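Local coordinates for protein transcriptional regulator, TetR family (Legionella pneumophila subsp. pneumophila str. Philadelphia 1, PDB 3ON4) that probably binds DNA as a dimeric helix-turn-helix transcriptional regulator of the TetR family, at residues N10-V18 with I40-F51. Residues are numbered along the deposited sequence; the frame is centred on the assembly and turned at random.
Sequences NTKERILAV and INIKTASIHYHF
Ile15 reaches from helix 11-26 into the angle between Ile42, Ile47 and Phe51, joining the first helix of a TetR-type DNA-binding domain to the predicted helix-turn-helix motif. Helices 11-18 and 44-50 cross almost at right angles (97°). A beta-branched isoleucine suits the junction, since two arms leave CB in different directions and serve different neighbours. CG2, anti to the backbone N, lies 3.7 Å from Phe51 CE2, while CG1, on the other branch, carries CD1 to 4.1 Å from Ile47 CG1. Ile42 sends its CD1 obliquely across this arm, 3.8 Å from Ile15 CG1; its CG1 is held between backbone N and carbonyl carbon (chi1 63°), which directs the chain at helix 11-26. Flat, apolar Phe51 offers ring carbons to three residues: its side chain and that of Ile15 pass in opposite directions, whereas Lys12 and Leu16 meet it at about a right angle. Leu57 and Ala60 of helix 54-77 help enclose Ile15 and Phe51 respectively. Lys12 suits the border because its methylenes pack on His50 and Phe51 while its ammonium reaches a water, weakly bonded. Its CB sits over one face of the His50 imidazole, toward the rim, a CH-pi contact 4.3 Å from CB to the centroid; Tyr49 covers the opposite face. At the other border Ile40 CB lies over one face of the Arg14 guanidinium, toward its rim, and a water in the guanidinium plane accepts from Arg14 NH1 (2.8 Å) and donates to Ile40 O.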
# COMPACT_ATOMS: atom_id res chain seq x y z
N ASN A 10 -0.78 -25.82 -18.46
CA ASN A 10 0.31 -25.65 -19.42
C ASN A 10 1.41 -24.73 -18.87
O ASN A 10 1.27 -24.13 -17.80
CB ASN A 10 -0.20 -25.23 -20.81
CG ASN A 10 -0.82 -23.82 -20.86
OD1 ASN A 10 -0.45 -22.90 -20.13
ND2 ASN A 10 -1.78 -23.66 -21.78
N THR A 11 2.53 -24.67 -19.59
CA THR A 11 3.70 -23.95 -19.09
C THR A 11 3.39 -22.47 -18.83
O THR A 11 3.74 -21.94 -17.77
CB THR A 11 4.90 -24.10 -20.03
OG1 THR A 11 5.15 -25.50 -20.22
CG2 THR A 11 6.13 -23.43 -19.43
N LYS A 12 2.69 -21.84 -19.76
CA LYS A 12 2.30 -20.43 -19.66
C LYS A 12 1.48 -20.18 -18.39
O LYS A 12 1.76 -19.23 -17.65
CB LYS A 12 1.51 -19.99 -20.87
CG LYS A 12 1.39 -18.49 -21.03
CD LYS A 12 0.79 -18.13 -22.38
CE LYS A 12 0.74 -16.62 -22.54
NZ LYS A 12 0.23 -16.20 -23.87
N GLU A 13 0.49 -21.03 -18.16
CA GLU A 13 -0.38 -20.87 -17.00
C GLU A 13 0.39 -21.07 -15.71
O GLU A 13 0.18 -20.34 -14.74
CB GLU A 13 -1.60 -21.80 -17.05
CG GLU A 13 -2.32 -21.83 -15.68
CD GLU A 13 -3.78 -22.20 -15.74
OE1 GLU A 13 -4.19 -22.89 -16.70
OE2 GLU A 13 -4.52 -21.82 -14.80
N ARG A 14 1.30 -22.04 -15.66
CA ARG A 14 2.05 -22.26 -14.42
C ARG A 14 2.99 -21.08 -14.14
O ARG A 14 3.22 -20.71 -12.97
CB ARG A 14 2.79 -23.60 -14.45
CG ARG A 14 1.88 -24.80 -14.50
CD ARG A 14 2.53 -26.07 -13.93
NE ARG A 14 3.91 -26.25 -14.36
CZ ARG A 14 4.80 -27.05 -13.77
NH1 ARG A 14 6.02 -27.14 -14.27
NH2 ARG A 14 4.49 -27.77 -12.69
N ILE A 15 3.52 -20.47 -15.21
CA ILE A 15 4.39 -19.30 -15.06
C ILE A 15 3.57 -18.15 -14.49
O ILE A 15 3.97 -17.49 -13.53
CB ILE A 15 5.06 -18.84 -16.40
CG1 ILE A 15 6.11 -19.85 -16.85
CG2 ILE A 15 5.69 -17.44 -16.21
CD1 ILE A 15 6.50 -19.78 -18.35
N LEU A 16 2.41 -17.92 -15.09
CA LEU A 16 1.54 -16.85 -14.62
C LEU A 16 1.16 -17.05 -13.14
O LEU A 16 1.22 -16.10 -12.35
CB LEU A 16 0.29 -16.76 -15.48
CG LEU A 16 0.52 -16.17 -16.88
CD1 LEU A 16 -0.69 -16.49 -17.80
CD2 LEU A 16 0.80 -14.67 -16.79
N ALA A 17 0.81 -18.28 -12.78
CA ALA A 17 0.34 -18.54 -11.40
C ALA A 17 1.44 -18.30 -10.35
O ALA A 17 1.18 -17.70 -9.28
CB ALA A 17 -0.27 -19.95 -11.29
N VAL A 18 2.67 -18.74 -10.64
CA VAL A 18 3.77 -18.52 -9.68
C VAL A 18 4.20 -17.06 -9.69
O VAL A 18 4.48 -16.50 -8.64
CB VAL A 18 5.01 -19.42 -9.94
CG1 VAL A 18 5.93 -19.42 -8.68
CG2 VAL A 18 4.60 -20.80 -10.28
N ILE A 40 9.32 -23.90 -10.23
CA ILE A 40 8.52 -24.90 -10.95
C ILE A 40 9.36 -25.80 -11.87
O ILE A 40 8.82 -26.56 -12.68
CB ILE A 40 7.32 -24.25 -11.69
CG1 ILE A 40 7.78 -23.24 -12.75
CG2 ILE A 40 6.39 -23.57 -10.66
CD1 ILE A 40 6.68 -22.80 -13.74
N ASN A 41 10.68 -25.70 -11.72
CA ASN A 41 11.63 -26.58 -12.40
C ASN A 41 11.46 -26.62 -13.92
O ASN A 41 11.33 -27.68 -14.51
CB ASN A 41 11.58 -27.99 -11.78
CG ASN A 41 12.04 -28.02 -10.33
OD1 ASN A 41 12.81 -27.14 -9.90
ND2 ASN A 41 11.60 -29.04 -9.57
N ILE A 42 11.48 -25.43 -14.54
CA ILE A 42 11.56 -25.27 -16.00
C ILE A 42 12.80 -24.43 -16.33
O ILE A 42 13.39 -23.82 -15.44
CB ILE A 42 10.27 -24.60 -16.62
CG1 ILE A 42 10.10 -23.18 -16.07
CG2 ILE A 42 9.04 -25.50 -16.35
CD1 ILE A 42 8.88 -22.41 -16.59
N LYS A 43 13.22 -24.42 -17.59
CA LYS A 43 14.38 -23.62 -18.01
C LYS A 43 14.00 -22.15 -18.02
O LYS A 43 12.88 -21.81 -18.40
CB LYS A 43 14.85 -24.06 -19.39
CG LYS A 43 15.29 -25.53 -19.44
CD LYS A 43 15.58 -26.01 -20.87
CE LYS A 43 15.73 -27.53 -20.91
NZ LYS A 43 16.07 -28.04 -22.26
N THR A 44 14.92 -21.27 -17.59
CA THR A 44 14.68 -19.82 -17.59
C THR A 44 14.37 -19.40 -19.02
O THR A 44 13.58 -18.49 -19.26
CB THR A 44 15.89 -19.02 -17.03
OG1 THR A 44 16.16 -19.46 -15.68
CG2 THR A 44 15.63 -17.51 -17.01
N ALA A 45 14.96 -20.10 -19.99
CA ALA A 45 14.73 -19.83 -21.40
C ALA A 45 13.28 -20.10 -21.85
O ALA A 45 12.80 -19.46 -22.79
CB ALA A 45 15.72 -20.63 -22.27
N SER A 46 12.59 -21.03 -21.17
CA SER A 46 11.17 -21.31 -21.45
C SER A 46 10.26 -20.17 -20.95
O SER A 46 9.15 -19.99 -21.45
CB SER A 46 10.72 -22.65 -20.81
OG SER A 46 11.42 -23.75 -21.41
N ILE A 47 10.73 -19.40 -19.98
CA ILE A 47 9.98 -18.23 -19.51
C ILE A 47 10.09 -17.10 -20.54
O ILE A 47 9.06 -16.56 -20.97
CB ILE A 47 10.42 -17.78 -18.11
CG1 ILE A 47 10.34 -18.97 -17.13
CG2 ILE A 47 9.55 -16.58 -17.63
CD1 ILE A 47 10.93 -18.70 -15.77
N HIS A 48 11.32 -16.81 -20.98
CA HIS A 48 11.59 -15.79 -22.00
C HIS A 48 10.84 -16.09 -23.29
O HIS A 48 10.47 -15.19 -24.04
CB HIS A 48 13.09 -15.68 -22.29
CG HIS A 48 13.88 -15.07 -21.17
ND1 HIS A 48 13.86 -13.72 -20.89
CD2 HIS A 48 14.74 -15.62 -20.28
CE1 HIS A 48 14.67 -13.47 -19.87
NE2 HIS A 48 15.21 -14.61 -19.48
N TYR A 49 10.63 -17.38 -23.53
CA TYR A 49 9.90 -17.85 -24.69
C TYR A 49 8.48 -17.26 -24.76
O TYR A 49 8.09 -16.66 -25.76
CB TYR A 49 9.82 -19.37 -24.64
CG TYR A 49 9.27 -19.99 -25.87
CD1 TYR A 49 7.90 -20.13 -26.04
CD2 TYR A 49 10.10 -20.42 -26.89
CE1 TYR A 49 7.37 -20.68 -27.16
CE2 TYR A 49 9.59 -20.98 -28.04
CZ TYR A 49 8.22 -21.11 -28.17
OH TYR A 49 7.71 -21.67 -29.29
N HIS A 50 7.73 -17.43 -23.69
CA HIS A 50 6.37 -16.90 -23.59
C HIS A 50 6.34 -15.41 -23.25
O HIS A 50 5.43 -14.72 -23.65
CB HIS A 50 5.58 -17.67 -22.52
CG HIS A 50 5.35 -19.11 -22.85
ND1 HIS A 50 4.37 -19.52 -23.74
CD2 HIS A 50 5.96 -20.24 -22.43
CE1 HIS A 50 4.40 -20.84 -23.84
NE2 HIS A 50 5.36 -21.30 -23.06
N PHE A 51 7.36 -14.93 -22.52
CA PHE A 51 7.40 -13.55 -22.05
C PHE A 51 8.79 -13.00 -22.29
O PHE A 51 9.66 -13.12 -21.43
CB PHE A 51 7.03 -13.51 -20.55
CG PHE A 51 5.72 -14.19 -20.25
CD1 PHE A 51 4.53 -13.59 -20.60
CD2 PHE A 51 5.69 -15.45 -19.68
CE1 PHE A 51 3.32 -14.21 -20.35
CE2 PHE A 51 4.47 -16.07 -19.42
CZ PHE A 51 3.29 -15.44 -19.76
O HOH W 1 2.69 -17.82 -25.34
O HOH W 2 7.76 -29.07 -13.37